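Local coordinates for protein esterase A (PDB 5GKV) that probably hydrolyses ester substrates as a serine hydrolase of the beta-lactamase and penicillin-binding protein superfamily, at residues L204-G209 with A274-A279; G97-D102 with R183-R188; E200-D205 with R289-P294; E238-K243 with D309-Y314. All coordinates share one frame; numbering follows the deposited sequence.

The four contacts show how packing chemistry changes with depth in a serine beta-lactamase-like fold. Contacts 1 and 4 are buried, contacts 2 and 3 only partly so. Contacts 1 and 3 lie side by side, their centres 9 Å apart: they share Leu204 and Asp205, and Arg275 of contact 1 donates to Leu202 O and Gly203 O of contact 3. Contact 2 stands apart at the end of helix 173-186, and contact 4 lies across the chain's centre from contacts 1 and 3. Leucines or an alanine, valine and phenylalanine fill the buried pair, with one arginine in contact 1; in contacts 2 and 3 exposed arginines lie over a carbonyl or a proline.

Contact 1 of 4, residues L204-G209 with A274-A279; sequences LDLWIG and ARLMGA
The guanidinium of Arg275 has one face covered by a methyl of Leu204: CD2 lies 3.2 Å above the plane, displaced toward the rim, and 3.2 Å from Arg275 NH1. At the edge of the other flat group, the Trp207 indole, Asp205 OD1 lies in the ring plane and accepts a hydrogen bond from Trp207 NE1 (2.9 Å, 172°), met nearly along its own C-O axis. This bond stays within segment 204-209 and ties Trp207 back to Asp205, two residues earlier. In Arg275 a bend at chi3 (56°) brings the guanidinium over Leu204 CD2. Its nitrogens bond to Leu202 O and Gly203 O and form a salt bridge with Asp287. Deeper in, Leu206 CD2 meets Leu276 CD2 at 3.7 Å, the two side chains crossing at about a right angle, and Leu204 CD1 comes within 4.4 Å of Leu276 CD1. The contact thus passes from a charged group with polar partners to purely aliphatic packing. It joins edge strand 206-208 of a three-stranded antiparallel sheet to helix 270-281, with helix 190-202 against Leu204 and Leu206, helix 82-95 against Leu276, and strand 285-286 beside Leu204.

Contact 2 of 4, residues G97-D102 with R183-R188; sequences GRLAYD and RRVDGR
Arg98 reaches across to the last turn of helix 173-186 and lays one face of its guanidinium over the carbonyl of Val185. Two helix ends are brought together here: helix 82-95 finishes in a Schellman motif at Gly97, just before Arg98, while helix 173-186 gives way at Gly187, which also has positive phi. Arg98 CG stands anti to the carbonyl carbon (chi1 -59°), and a bend at chi3 (73°) helps bring the head to the helix end. NH2 comes within 3.0 Å of Val185 O, but the oxygen lies over the face and the angle is too poor for a hydrogen bond; the attraction is probably electrostatic. NH1 lies beside Asp186 CA at 3.7 Å and stays 4.1 Å from OD2 of that aspartate, too far for a salt bridge, although the opposite charges probably attract.

Next to the arginine stem, Val185 spreads its two methyls between neighbours: CG1 touches the Arg98 backbone and CB, while CG2 meets Leu99 CD1 at 3.9 Å, those two side chains crossing at about a right angle. Leu99 continues inward to Val94 and Val122, and Leu93 of helix 82-95 also packs on Val185. The carboxylate of Asp186 is already engaged by Arg188, which holds it side-on through NE and NH2, with both oxygens close to the plane of the Arg188 guanidinium. Both of these bonds use syn lone pairs, whereas the anti lone pair of Asp186 OD1 receives Arg188 N at 2.9 Å, closing an Asx turn.

Contact 3 of 4, residues E200-D205 with R289-P294; sequences EPLGLD and RSLITP
Arg289 crosses Leu202 at a slant and ends with its guanidinium face against Pro201 CB. From strand 289-290 its CB already lies 4.1 Å from Leu202 CD2. CG stands anti to the backbone N (chi1 175°), which carries the chain out toward helix 190-202. CD is again close to that same methyl. A bend at chi3 (-56°) then places NE, nearest of the three, 4.0 Å from Leu202 CD2, and chi4 (-116°) turns the guanidinium face to the proline. Pro201 CB sits over the centre of that face, 3.8 Å from Arg289 CZ, with NH1 and NH2 at nearly equal distances around it.

Leu202 has a second branch for a second partner. Its CD1 meets Leu291 CD2 at 4.1 Å, the two side chains reaching toward each other tip to tip. Leu291 is buried, and carries the packing on to Ile198, Leu276 and Ala279, while Leu286 of strand 285-286 also lies against Leu202. The weakly bonded end of helix 190-202 closes in a Schellman motif at Gly203; the segment 289-294 leads from the two-stranded hairpin to Thr293, the N-cap of helix 294-301. The contact therefore fastens a helix end to the hairpin and the turn behind it.

Across this interface the arginine contributes its aliphatic stem and the flat face of its head. Since a guanidinium donates in its plane, a carbon over the face leaves those N-H directions clear of Pro201, and the charge can remain near solvent while the leucines pack inward.

Contact 4 of 4, residues E238-K243 with D309-Y314; sequences EAAFFK and DLVLPY
Val311 directs one methyl at both Ala240 and Phe241 near the end of helix 235-241. Its CG1 stands anti to the backbone N (chi1 177°), a conformation that sets this branch between the two helix residues, 3.9 Å from Ala240 CB and 3.5 Å from Phe241 CE2. The methyl comes to the edge of the phenyl ring, near its plane. Phe241 has CG anti to the carbonyl carbon (chi1 -81°), which points the ring, edge first, at Val311; there Leu312 CD2 also approaches CE2, more distantly, and Phe230 meets the ring from outside the two segments.

The loop keeps its shape by bonds of its own. Asp309 OD2 accepts from Val311 N at 2.8 Å and from Leu312 N at 2.9 Å, the two donors arriving from opposite faces of the carboxylate plane, about 30° out of it. This Asx turn and Asx motif fix the backbone that presents Val311. OD1 is bonded to Ser167 OG, and OD2 also accepts from Tyr169 N.

Across the contact itself the chemistry is wholly apolar, hydrocarbon against ring edge, so no directional bond between the segments sets their relative position. Many of the loop's polar bonds converge instead on the Asp309 carboxylate, behind the packed surface.

Contact 1 of 4, residues L204-G209 with A274-A279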
loop_
_atom_site.group_PDB
_atom_site.type_symbol
_atom_site.label_atom_id
_atom_site.label_comp_id
_atom_site.label_asym_id
_atom_site.label_seq_id
_atom_site.Cartn_x
_atom_site.Cartn_y
_atom_site.Cartn_z
ATOM N N LEU A 204 0.247 -5.636 16.221
ATOM C CA LEU A 204 0.852 -4.933 15.095
ATOM C C LEU A 204 0.531 -3.449 15.198
ATOM O O LEU A 204 -0.635 -3.071 15.333
ATOM C CB LEU A 204 0.348 -5.484 13.757
ATOM C CG LEU A 204 0.641 -6.976 13.529
ATOM C CD1 LEU A 204 0.015 -7.470 12.255
ATOM C CD2 LEU A 204 2.133 -7.233 13.491
ATOM N N ASP A 205 1.568 -2.608 15.112
ATOM C CA ASP A 205 1.374 -1.159 15.176
ATOM C C ASP A 205 1.056 -0.643 13.771
ATOM O O ASP A 205 1.869 -0.003 13.098
ATOM C CB ASP A 205 2.606 -0.480 15.776
ATOM C CG ASP A 205 2.282 0.867 16.381
ATOM O OD1 ASP A 205 1.081 1.250 16.416
ATOM O OD2 ASP A 205 3.217 1.534 16.855
ATOM N N LEU A 206 -0.173 -0.942 13.343
ATOM C CA LEU A 206 -0.642 -0.675 11.989
ATOM C C LEU A 206 -2.128 -0.360 12.065
ATOM O O LEU A 206 -2.880 -1.063 12.754
ATOM C CB LEU A 206 -0.376 -1.879 11.070
ATOM C CG LEU A 206 -1.225 -1.944 9.791
ATOM C CD1 LEU A 206 -0.833 -0.841 8.786
ATOM C CD2 LEU A 206 -1.183 -3.339 9.151
ATOM N N TRP A 207 -2.543 0.695 11.363
ATOM C CA TRP A 207 -3.859 1.286 11.541
ATOM C C TRP A 207 -4.403 1.778 10.207
ATOM O O TRP A 207 -3.676 2.390 9.420
ATOM C CB TRP A 207 -3.802 2.493 12.489
ATOM C CG TRP A 207 -3.085 2.268 13.767
ATOM C CD1 TRP A 207 -1.736 2.113 13.947
ATOM C CD2 TRP A 207 -3.672 2.203 15.077
ATOM N NE1 TRP A 207 -1.449 1.930 15.279
ATOM C CE2 TRP A 207 -2.615 1.987 15.998
ATOM C CE3 TRP A 207 -4.982 2.307 15.561
ATOM C CZ2 TRP A 207 -2.830 1.874 17.366
ATOM C CZ3 TRP A 207 -5.196 2.192 16.925
ATOM C CH2 TRP A 207 -4.123 1.978 17.811
ATOM N N ILE A 208 -5.692 1.561 9.974
ATOM C CA ILE A 208 -6.425 2.296 8.947
ATOM C C ILE A 208 -7.582 2.971 9.670
ATOM O O ILE A 208 -8.490 2.291 10.170
ATOM C CB ILE A 208 -6.915 1.394 7.807
ATOM C CG1 ILE A 208 -5.720 0.748 7.086
ATOM C CG2 ILE A 208 -7.755 2.203 6.821
ATOM C CD1 ILE A 208 -6.131 -0.229 5.957
ATOM N N GLY A 209 -7.529 4.302 9.757
ATOM C CA GLY A 209 -8.355 5.031 10.700
ATOM C C GLY A 209 -7.662 5.130 12.047
ATOM O O GLY A 209 -7.694 4.189 12.844
ATOM N N ALA A 274 6.459 -5.360 7.954
ATOM C CA ALA A 274 7.311 -6.506 7.647
ATOM C C ALA A 274 6.738 -7.784 8.244
ATOM O O ALA A 274 6.804 -8.852 7.621
ATOM C CB ALA A 274 8.745 -6.259 8.151
ATOM N N ARG A 275 6.163 -7.693 9.450
ATOM C CA ARG A 275 5.546 -8.862 10.064
ATOM C C ARG A 275 4.292 -9.286 9.305
ATOM O O ARG A 275 4.095 -10.478 9.047
ATOM C CB ARG A 275 5.225 -8.571 11.533
ATOM C CG ARG A 275 6.463 -8.347 12.392
ATOM C CD ARG A 275 6.109 -8.021 13.843
ATOM N NE ARG A 275 5.275 -9.060 14.421
ATOM C CZ ARG A 275 4.379 -8.858 15.387
ATOM N NH1 ARG A 275 4.198 -7.639 15.890
ATOM N NH2 ARG A 275 3.652 -9.875 15.843
ATOM N N LEU A 276 3.447 -8.322 8.921
ATOM C CA LEU A 276 2.220 -8.658 8.205
ATOM C C LEU A 276 2.531 -9.295 6.856
ATOM O O LEU A 276 1.998 -10.365 6.522
ATOM C CB LEU A 276 1.338 -7.411 8.040
ATOM C CG LEU A 276 -0.006 -7.653 7.330
ATOM C CD1 LEU A 276 -0.877 -8.606 8.132
ATOM C CD2 LEU A 276 -0.733 -6.350 7.101
ATOM N N MET A 277 3.395 -8.651 6.055
ATOM C CA MET A 277 3.800 -9.257 4.796
ATOM C C MET A 277 4.583 -10.542 5.029
ATOM O O MET A 277 4.548 -11.445 4.184
ATOM C CB MET A 277 4.637 -8.278 3.962
ATOM C CG MET A 277 3.920 -6.995 3.575
ATOM S SD MET A 277 2.352 -7.236 2.706
ATOM C CE MET A 277 2.998 -7.638 1.076
ATOM N N GLY A 278 5.280 -10.642 6.166
ATOM C CA GLY A 278 5.978 -11.878 6.499
ATOM C C GLY A 278 5.050 -13.077 6.580
ATOM O O GLY A 278 5.416 -14.187 6.179
ATOM N N ALA A 279 3.830 -12.871 7.089
ATOM C CA ALA A 279 2.858 -13.957 7.111
ATOM C C ALA A 279 2.547 -14.443 5.700
ATOM O O ALA A 279 2.428 -15.651 5.464
ATOM C CB ALA A 279 1.581 -13.515 7.826
#

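Contact 2 of 4, residues G97-D102 with R183-R188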
loop_
_atom_site.group_PDB
_atom_site.type_symbol
_atom_site.label_atom_id
_atom_site.label_comp_id
_atom_site.label_asym_id
_atom_site.label_seq_id
_atom_site.Cartn_x
_atom_site.Cartn_y
_atom_site.Cartn_z
ATOM N N GLY A 97 -14.143 -18.044 1.353
ATOM C CA GLY A 97 -15.337 -18.411 0.609
ATOM C C GLY A 97 -16.505 -17.460 0.741
ATOM O O GLY A 97 -17.633 -17.844 0.438
ATOM N N ARG A 98 -16.279 -16.225 1.174
ATOM C CA ARG A 98 -17.345 -15.242 1.290
ATOM C C ARG A 98 -17.461 -14.356 0.052
ATOM O O ARG A 98 -18.382 -13.543 -0.028
ATOM C CB ARG A 98 -17.123 -14.372 2.530
ATOM C CG ARG A 98 -17.061 -15.156 3.838
ATOM C CD ARG A 98 -17.081 -14.217 5.035
ATOM N NE ARG A 98 -18.423 -13.669 5.191
ATOM C CZ ARG A 98 -18.759 -12.732 6.077
ATOM N NH1 ARG A 98 -17.847 -12.217 6.909
ATOM N NH2 ARG A 98 -20.020 -12.304 6.135
ATOM N N LEU A 99 -16.555 -14.510 -0.902
ATOM C CA LEU A 99 -16.377 -13.650 -2.066
ATOM C C LEU A 99 -15.507 -14.437 -3.021
ATOM O O LEU A 99 -14.744 -15.303 -2.588
ATOM C CB LEU A 99 -15.704 -12.319 -1.681
ATOM C CG LEU A 99 -15.539 -11.194 -2.713
ATOM C CD1 LEU A 99 -16.890 -10.590 -3.038
ATOM C CD2 LEU A 99 -14.571 -10.118 -2.183
ATOM N N ALA A 100 -15.644 -14.165 -4.314
ATOM C CA ALA A 100 -14.820 -14.819 -5.320
ATOM C C ALA A 100 -14.200 -13.747 -6.196
ATOM O O ALA A 100 -14.831 -12.720 -6.457
ATOM C CB ALA A 100 -15.625 -15.809 -6.175
ATOM N N TYR A 101 -12.952 -13.975 -6.618
ATOM C CA TYR A 101 -12.260 -12.970 -7.423
ATOM C C TYR A 101 -12.949 -12.746 -8.760
ATOM O O TYR A 101 -12.890 -11.641 -9.307
ATOM C CB TYR A 101 -10.804 -13.372 -7.642
ATOM C CG TYR A 101 -9.884 -12.971 -6.498
ATOM C CD1 TYR A 101 -9.837 -11.656 -6.060
ATOM C CD2 TYR A 101 -9.062 -13.902 -5.873
ATOM C CE1 TYR A 101 -9.013 -11.273 -5.026
ATOM C CE2 TYR A 101 -8.213 -13.526 -4.810
ATOM C CZ TYR A 101 -8.198 -12.207 -4.407
ATOM O OH TYR A 101 -7.393 -11.791 -3.387
ATOM N N ASP A 102 -13.606 -13.764 -9.313
ATOM C CA ASP A 102 -14.275 -13.590 -10.598
ATOM C C ASP A 102 -15.760 -13.275 -10.441
ATOM O O ASP A 102 -16.507 -13.312 -11.424
ATOM C CB ASP A 102 -14.059 -14.828 -11.482
ATOM C CG ASP A 102 -14.683 -16.092 -10.897
ATOM O OD1 ASP A 102 -15.182 -16.057 -9.747
ATOM O OD2 ASP A 102 -14.663 -17.126 -11.597
ATOM N N ARG A 183 -16.828 -3.943 2.976
ATOM C CA ARG A 183 -17.867 -3.578 3.941
ATOM C C ARG A 183 -19.168 -4.332 3.670
ATOM O O ARG A 183 -19.792 -4.877 4.592
ATOM C CB ARG A 183 -18.093 -2.060 3.900
ATOM C CG ARG A 183 -18.878 -1.479 5.069
ATOM C CD ARG A 183 -19.187 0.025 4.866
ATOM N NE ARG A 183 -20.084 0.257 3.730
ATOM C CZ ARG A 183 -21.337 -0.202 3.649
ATOM N NH1 ARG A 183 -21.857 -0.923 4.642
ATOM N NH2 ARG A 183 -22.072 0.051 2.567
ATOM N N ARG A 184 -19.584 -4.391 2.407
ATOM C CA ARG A 184 -20.833 -5.072 2.077
ATOM C C ARG A 184 -20.757 -6.573 2.317
ATOM O O ARG A 184 -21.780 -7.196 2.629
ATOM C CB ARG A 184 -21.206 -4.790 0.631
ATOM C CG ARG A 184 -21.334 -3.313 0.376
ATOM C CD ARG A 184 -22.514 -2.981 -0.445
ATOM N NE ARG A 184 -22.573 -1.548 -0.694
ATOM C CZ ARG A 184 -23.580 -0.953 -1.319
ATOM N NH1 ARG A 184 -24.603 -1.687 -1.741
ATOM N NH2 ARG A 184 -23.558 0.364 -1.526
ATOM N N VAL A 185 -19.578 -7.173 2.187
ATOM C CA VAL A 185 -19.465 -8.615 2.389
ATOM C C VAL A 185 -19.202 -8.952 3.852
ATOM O O VAL A 185 -19.915 -9.759 4.459
ATOM C CB VAL A 185 -18.375 -9.206 1.468
ATOM C CG1 VAL A 185 -18.082 -10.650 1.859
ATOM C CG2 VAL A 185 -18.829 -9.138 0.023
ATOM N N ASP A 186 -18.182 -8.332 4.439
ATOM C CA ASP A 186 -17.812 -8.636 5.815
ATOM C C ASP A 186 -18.786 -8.009 6.805
ATOM O O ASP A 186 -19.110 -8.615 7.831
ATOM C CB ASP A 186 -16.379 -8.154 6.090
ATOM C CG ASP A 186 -15.992 -8.285 7.555
ATOM O OD1 ASP A 186 -16.458 -7.467 8.379
ATOM O OD2 ASP A 186 -15.211 -9.206 7.877
ATOM N N GLY A 187 -19.250 -6.795 6.529
ATOM C CA GLY A 187 -20.083 -6.103 7.494
ATOM C C GLY A 187 -19.387 -4.944 8.183
ATOM O O GLY A 187 -20.000 -3.902 8.438
ATOM N N ARG A 188 -18.104 -5.112 8.486
ATOM C CA ARG A 188 -17.296 -4.092 9.137
ATOM C C ARG A 188 -16.497 -3.307 8.094
ATOM O O ARG A 188 -16.283 -3.764 6.972
ATOM C CB ARG A 188 -16.323 -4.728 10.138
ATOM C CG ARG A 188 -16.956 -5.592 11.235
ATOM C CD ARG A 188 -15.910 -6.484 11.919
ATOM N NE ARG A 188 -15.352 -7.477 11.001
ATOM C CZ ARG A 188 -14.340 -8.285 11.303
ATOM N NH1 ARG A 188 -13.772 -8.209 12.498
ATOM N NH2 ARG A 188 -13.895 -9.163 10.415
#

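Contact 3 of 4, residues E200-D205 with R289-P294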
loop_
_atom_site.group_PDB
_atom_site.type_symbol
_atom_site.label_atom_id
_atom_site.label_comp_id
_atom_site.label_asym_id
_atom_site.label_seq_id
_atom_site.Cartn_x
_atom_site.Cartn_y
_atom_site.Cartn_z
ATOM N N GLU A 200 -4.884 -6.010 16.666
ATOM C CA GLU A 200 -5.007 -6.197 18.113
ATOM C C GLU A 200 -4.523 -7.574 18.558
ATOM O O GLU A 200 -3.670 -7.634 19.456
ATOM C CB GLU A 200 -6.442 -5.899 18.566
ATOM C CG GLU A 200 -6.693 -4.409 18.809
ATOM C CD GLU A 200 -8.162 -4.062 19.055
ATOM O OE1 GLU A 200 -9.013 -4.984 19.083
ATOM O OE2 GLU A 200 -8.464 -2.855 19.212
ATOM N N PRO A 201 -4.970 -8.694 17.986
ATOM C CA PRO A 201 -4.488 -9.992 18.495
ATOM C C PRO A 201 -3.000 -10.198 18.332
ATOM O O PRO A 201 -2.376 -10.825 19.198
ATOM C CB PRO A 201 -5.272 -11.019 17.663
ATOM C CG PRO A 201 -6.420 -10.284 17.117
ATOM C CD PRO A 201 -6.001 -8.869 16.948
ATOM N N LEU A 202 -2.403 -9.696 17.253
ATOM C CA LEU A 202 -0.999 -9.961 16.976
ATOM C C LEU A 202 -0.071 -8.828 17.419
ATOM O O LEU A 202 1.142 -8.933 17.216
ATOM C CB LEU A 202 -0.814 -10.258 15.477
ATOM C CG LEU A 202 -1.497 -11.554 15.000
ATOM C CD1 LEU A 202 -1.351 -11.780 13.494
ATOM C CD2 LEU A 202 -0.956 -12.752 15.772
ATOM N N GLY A 203 -0.607 -7.767 18.027
ATOM C CA GLY A 203 0.182 -6.626 18.455
ATOM C C GLY A 203 0.927 -5.920 17.332
ATOM O O GLY A 203 2.121 -5.637 17.456
ATOM N N LEU A 204 0.247 -5.636 16.221
ATOM C CA LEU A 204 0.852 -4.933 15.095
ATOM C C LEU A 204 0.531 -3.449 15.198
ATOM O O LEU A 204 -0.635 -3.071 15.333
ATOM C CB LEU A 204 0.348 -5.484 13.757
ATOM C CG LEU A 204 0.641 -6.976 13.529
ATOM C CD1 LEU A 204 0.015 -7.470 12.255
ATOM C CD2 LEU A 204 2.133 -7.233 13.491
ATOM N N ASP A 205 1.568 -2.608 15.112
ATOM C CA ASP A 205 1.374 -1.159 15.176
ATOM C C ASP A 205 1.056 -0.643 13.771
ATOM O O ASP A 205 1.869 -0.003 13.098
ATOM C CB ASP A 205 2.606 -0.480 15.776
ATOM C CG ASP A 205 2.282 0.867 16.381
ATOM O OD1 ASP A 205 1.081 1.250 16.416
ATOM O OD2 ASP A 205 3.217 1.534 16.855
ATOM N N ARG A 289 -0.617 -17.863 14.172
ATOM C CA ARG A 289 -2.017 -17.632 13.825
ATOM C C ARG A 289 -2.161 -17.615 12.305
ATOM O O ARG A 289 -1.490 -16.833 11.628
ATOM C CB ARG A 289 -2.513 -16.317 14.432
ATOM C CG ARG A 289 -3.937 -15.939 14.029
ATOM C CD ARG A 289 -4.423 -14.672 14.739
ATOM N NE ARG A 289 -4.336 -14.796 16.194
ATOM C CZ ARG A 289 -5.379 -14.776 17.017
ATOM N NH1 ARG A 289 -6.608 -14.623 16.537
ATOM N NH2 ARG A 289 -5.191 -14.901 18.326
ATOM N N SER A 290 -3.031 -18.476 11.770
ATOM C CA SER A 290 -3.279 -18.497 10.330
ATOM C C SER A 290 -4.141 -17.303 9.915
ATOM O O SER A 290 -5.289 -17.174 10.354
ATOM C CB SER A 290 -3.961 -19.805 9.923
ATOM O OG SER A 290 -4.136 -19.857 8.511
ATOM N N LEU A 291 -3.583 -16.421 9.083
ATOM C CA LEU A 291 -4.347 -15.314 8.513
ATOM C C LEU A 291 -5.023 -15.674 7.198
ATOM O O LEU A 291 -6.043 -15.071 6.852
ATOM C CB LEU A 291 -3.432 -14.106 8.268
ATOM C CG LEU A 291 -2.778 -13.551 9.526
ATOM C CD1 LEU A 291 -1.911 -12.357 9.194
ATOM C CD2 LEU A 291 -3.867 -13.176 10.511
ATOM N N ILE A 292 -4.473 -16.640 6.467
ATOM C CA ILE A 292 -4.921 -16.983 5.121
ATOM C C ILE A 292 -4.224 -18.287 4.743
ATOM O O ILE A 292 -3.146 -18.588 5.269
ATOM C CB ILE A 292 -4.591 -15.843 4.134
ATOM C CG1 ILE A 292 -5.161 -16.117 2.741
ATOM C CG2 ILE A 292 -3.062 -15.616 4.058
ATOM C CD1 ILE A 292 -5.151 -14.897 1.816
ATOM N N THR A 293 -4.823 -19.077 3.849
ATOM C CA THR A 293 -4.178 -20.309 3.403
ATOM C C THR A 293 -3.169 -20.039 2.293
ATOM O O THR A 293 -3.235 -19.011 1.611
ATOM C CB THR A 293 -5.220 -21.317 2.902
ATOM O OG1 THR A 293 -5.669 -20.945 1.585
ATOM C CG2 THR A 293 -6.400 -21.392 3.861
ATOM N N PRO A 294 -2.220 -20.956 2.083
ATOM C CA PRO A 294 -1.328 -20.825 0.914
ATOM C C PRO A 294 -2.076 -20.696 -0.400
ATOM O O PRO A 294 -1.691 -19.897 -1.267
ATOM C CB PRO A 294 -0.495 -22.112 0.971
ATOM C CG PRO A 294 -0.457 -22.465 2.450
ATOM C CD PRO A 294 -1.784 -22.015 3.018
#

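Contact 4 of 4, residues E238-K243 with D309-Y314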
loop_
_atom_site.group_PDB
_atom_site.type_symbol
_atom_site.label_atom_id
_atom_site.label_comp_id
_atom_site.label_asym_id
_atom_site.label_seq_id
_atom_site.Cartn_x
_atom_site.Cartn_y
_atom_site.Cartn_z
ATOM N N GLU A 238 -4.997 12.234 -16.114
ATOM C CA GLU A 238 -5.586 13.538 -15.808
ATOM C C GLU A 238 -6.546 13.458 -14.625
ATOM O O GLU A 238 -6.432 14.229 -13.662
ATOM C CB GLU A 238 -6.337 14.079 -17.022
ATOM C CG GLU A 238 -5.484 14.709 -18.079
ATOM C CD GLU A 238 -5.481 16.222 -17.978
ATOM O OE1 GLU A 238 -4.540 16.838 -18.525
ATOM O OE2 GLU A 238 -6.413 16.782 -17.349
ATOM N N ALA A 239 -7.523 12.550 -14.701
ATOM C CA ALA A 239 -8.497 12.421 -13.623
ATOM C C ALA A 239 -7.838 11.926 -12.337
ATOM O O ALA A 239 -8.205 12.364 -11.235
ATOM C CB ALA A 239 -9.630 11.485 -14.047
ATOM N N ALA A 240 -6.856 11.023 -12.455
ATOM C CA ALA A 240 -6.276 10.406 -11.260
ATOM C C ALA A 240 -5.466 11.407 -10.451
ATOM O O ALA A 240 -5.505 11.392 -9.215
ATOM C CB ALA A 240 -5.387 9.216 -11.634
ATOM N N PHE A 241 -4.710 12.276 -11.120
ATOM C CA PHE A 241 -3.698 13.063 -10.419
ATOM C C PHE A 241 -3.778 14.570 -10.627
ATOM O O PHE A 241 -3.261 15.305 -9.781
ATOM C CB PHE A 241 -2.289 12.593 -10.814
ATOM C CG PHE A 241 -1.831 11.356 -10.076
ATOM C CD1 PHE A 241 -1.526 11.411 -8.724
ATOM C CD2 PHE A 241 -1.722 10.136 -10.728
ATOM C CE1 PHE A 241 -1.111 10.278 -8.042
ATOM C CE2 PHE A 241 -1.306 9.003 -10.045
ATOM C CZ PHE A 241 -0.998 9.080 -8.703
ATOM N N PHE A 242 -4.419 15.066 -11.686
ATOM C CA PHE A 242 -4.208 16.456 -12.074
ATOM C C PHE A 242 -5.456 17.322 -11.961
ATOM O O PHE A 242 -5.480 18.436 -12.495
ATOM C CB PHE A 242 -3.627 16.506 -13.486
ATOM C CG PHE A 242 -2.248 15.930 -13.578
ATOM C CD1 PHE A 242 -1.152 16.646 -13.113
ATOM C CD2 PHE A 242 -2.039 14.675 -14.121
ATOM C CE1 PHE A 242 0.122 16.121 -13.188
ATOM C CE2 PHE A 242 -0.759 14.142 -14.200
ATOM C CZ PHE A 242 0.318 14.864 -13.730
ATOM N N LYS A 243 -6.477 16.859 -11.265
ATOM C CA LYS A 243 -7.646 17.686 -11.031
ATOM C C LYS A 243 -7.550 18.343 -9.665
ATOM O O LYS A 243 -6.837 17.856 -8.780
ATOM C CB LYS A 243 -8.929 16.850 -11.113
ATOM C CG LYS A 243 -9.155 16.191 -12.460
ATOM C CD LYS A 243 -9.240 17.247 -13.558
ATOM C CE LYS A 243 -9.674 16.652 -14.890
ATOM N NZ LYS A 243 -9.775 17.722 -15.926
ATOM N N ASP A 309 1.196 0.889 -17.786
ATOM C CA ASP A 309 0.042 1.413 -17.079
ATOM C C ASP A 309 -0.329 2.773 -17.646
ATOM O O ASP A 309 0.544 3.570 -18.006
ATOM C CB ASP A 309 0.338 1.516 -15.582
ATOM C CG ASP A 309 -0.911 1.732 -14.753
ATOM O OD1 ASP A 309 -1.501 0.734 -14.295
ATOM O OD2 ASP A 309 -1.283 2.902 -14.534
ATOM N N LEU A 310 -1.635 3.037 -17.737
ATOM C CA LEU A 310 -2.097 4.299 -18.300
ATOM C C LEU A 310 -1.815 5.485 -17.388
ATOM O O LEU A 310 -1.813 6.630 -17.860
ATOM C CB LEU A 310 -3.595 4.229 -18.603
ATOM C CG LEU A 310 -4.035 3.149 -19.592
ATOM C CD1 LEU A 310 -5.562 2.987 -19.602
ATOM C CD2 LEU A 310 -3.491 3.523 -20.982
ATOM N N VAL A 311 -1.573 5.242 -16.102
ATOM C CA VAL A 311 -1.439 6.295 -15.103
ATOM C C VAL A 311 -0.031 6.330 -14.514
ATOM O O VAL A 311 0.637 7.367 -14.532
ATOM C CB VAL A 311 -2.504 6.144 -13.985
ATOM C CG1 VAL A 311 -2.305 7.194 -12.904
ATOM C CG2 VAL A 311 -3.920 6.246 -14.577
ATOM N N LEU A 312 0.439 5.207 -13.996
ATOM C CA LEU A 312 1.817 5.147 -13.520
ATOM C C LEU A 312 2.746 4.907 -14.702
ATOM O O LEU A 312 2.474 4.036 -15.534
ATOM C CB LEU A 312 1.990 4.051 -12.466
ATOM C CG LEU A 312 1.160 4.253 -11.190
ATOM C CD1 LEU A 312 1.309 3.067 -10.229
ATOM C CD2 LEU A 312 1.531 5.542 -10.478
ATOM N N PRO A 313 3.806 5.674 -14.834
ATOM C CA PRO A 313 4.664 5.593 -16.033
ATOM C C PRO A 313 5.649 4.428 -15.978
ATOM O O PRO A 313 6.877 4.613 -15.989
ATOM C CB PRO A 313 5.361 6.962 -16.028
ATOM C CG PRO A 313 5.443 7.345 -14.585
ATOM C CD PRO A 313 4.166 6.800 -13.951
ATOM N N TYR A 314 5.105 3.209 -15.948
ATOM C CA TYR A 314 5.881 1.987 -15.787
ATOM C C TYR A 314 5.150 0.830 -16.440
ATOM O O TYR A 314 3.919 0.832 -16.545
ATOM C CB TYR A 314 6.103 1.607 -14.308
ATOM C CG TYR A 314 6.801 2.644 -13.449
ATOM C CD1 TYR A 314 8.167 2.569 -13.192
ATOM C CD2 TYR A 314 6.080 3.667 -12.853
ATOM C CE1 TYR A 314 8.796 3.516 -12.388
ATOM C CE2 TYR A 314 6.689 4.605 -12.054
ATOM C CZ TYR A 314 8.050 4.528 -11.823
ATOM O OH TYR A 314 8.643 5.477 -11.016
#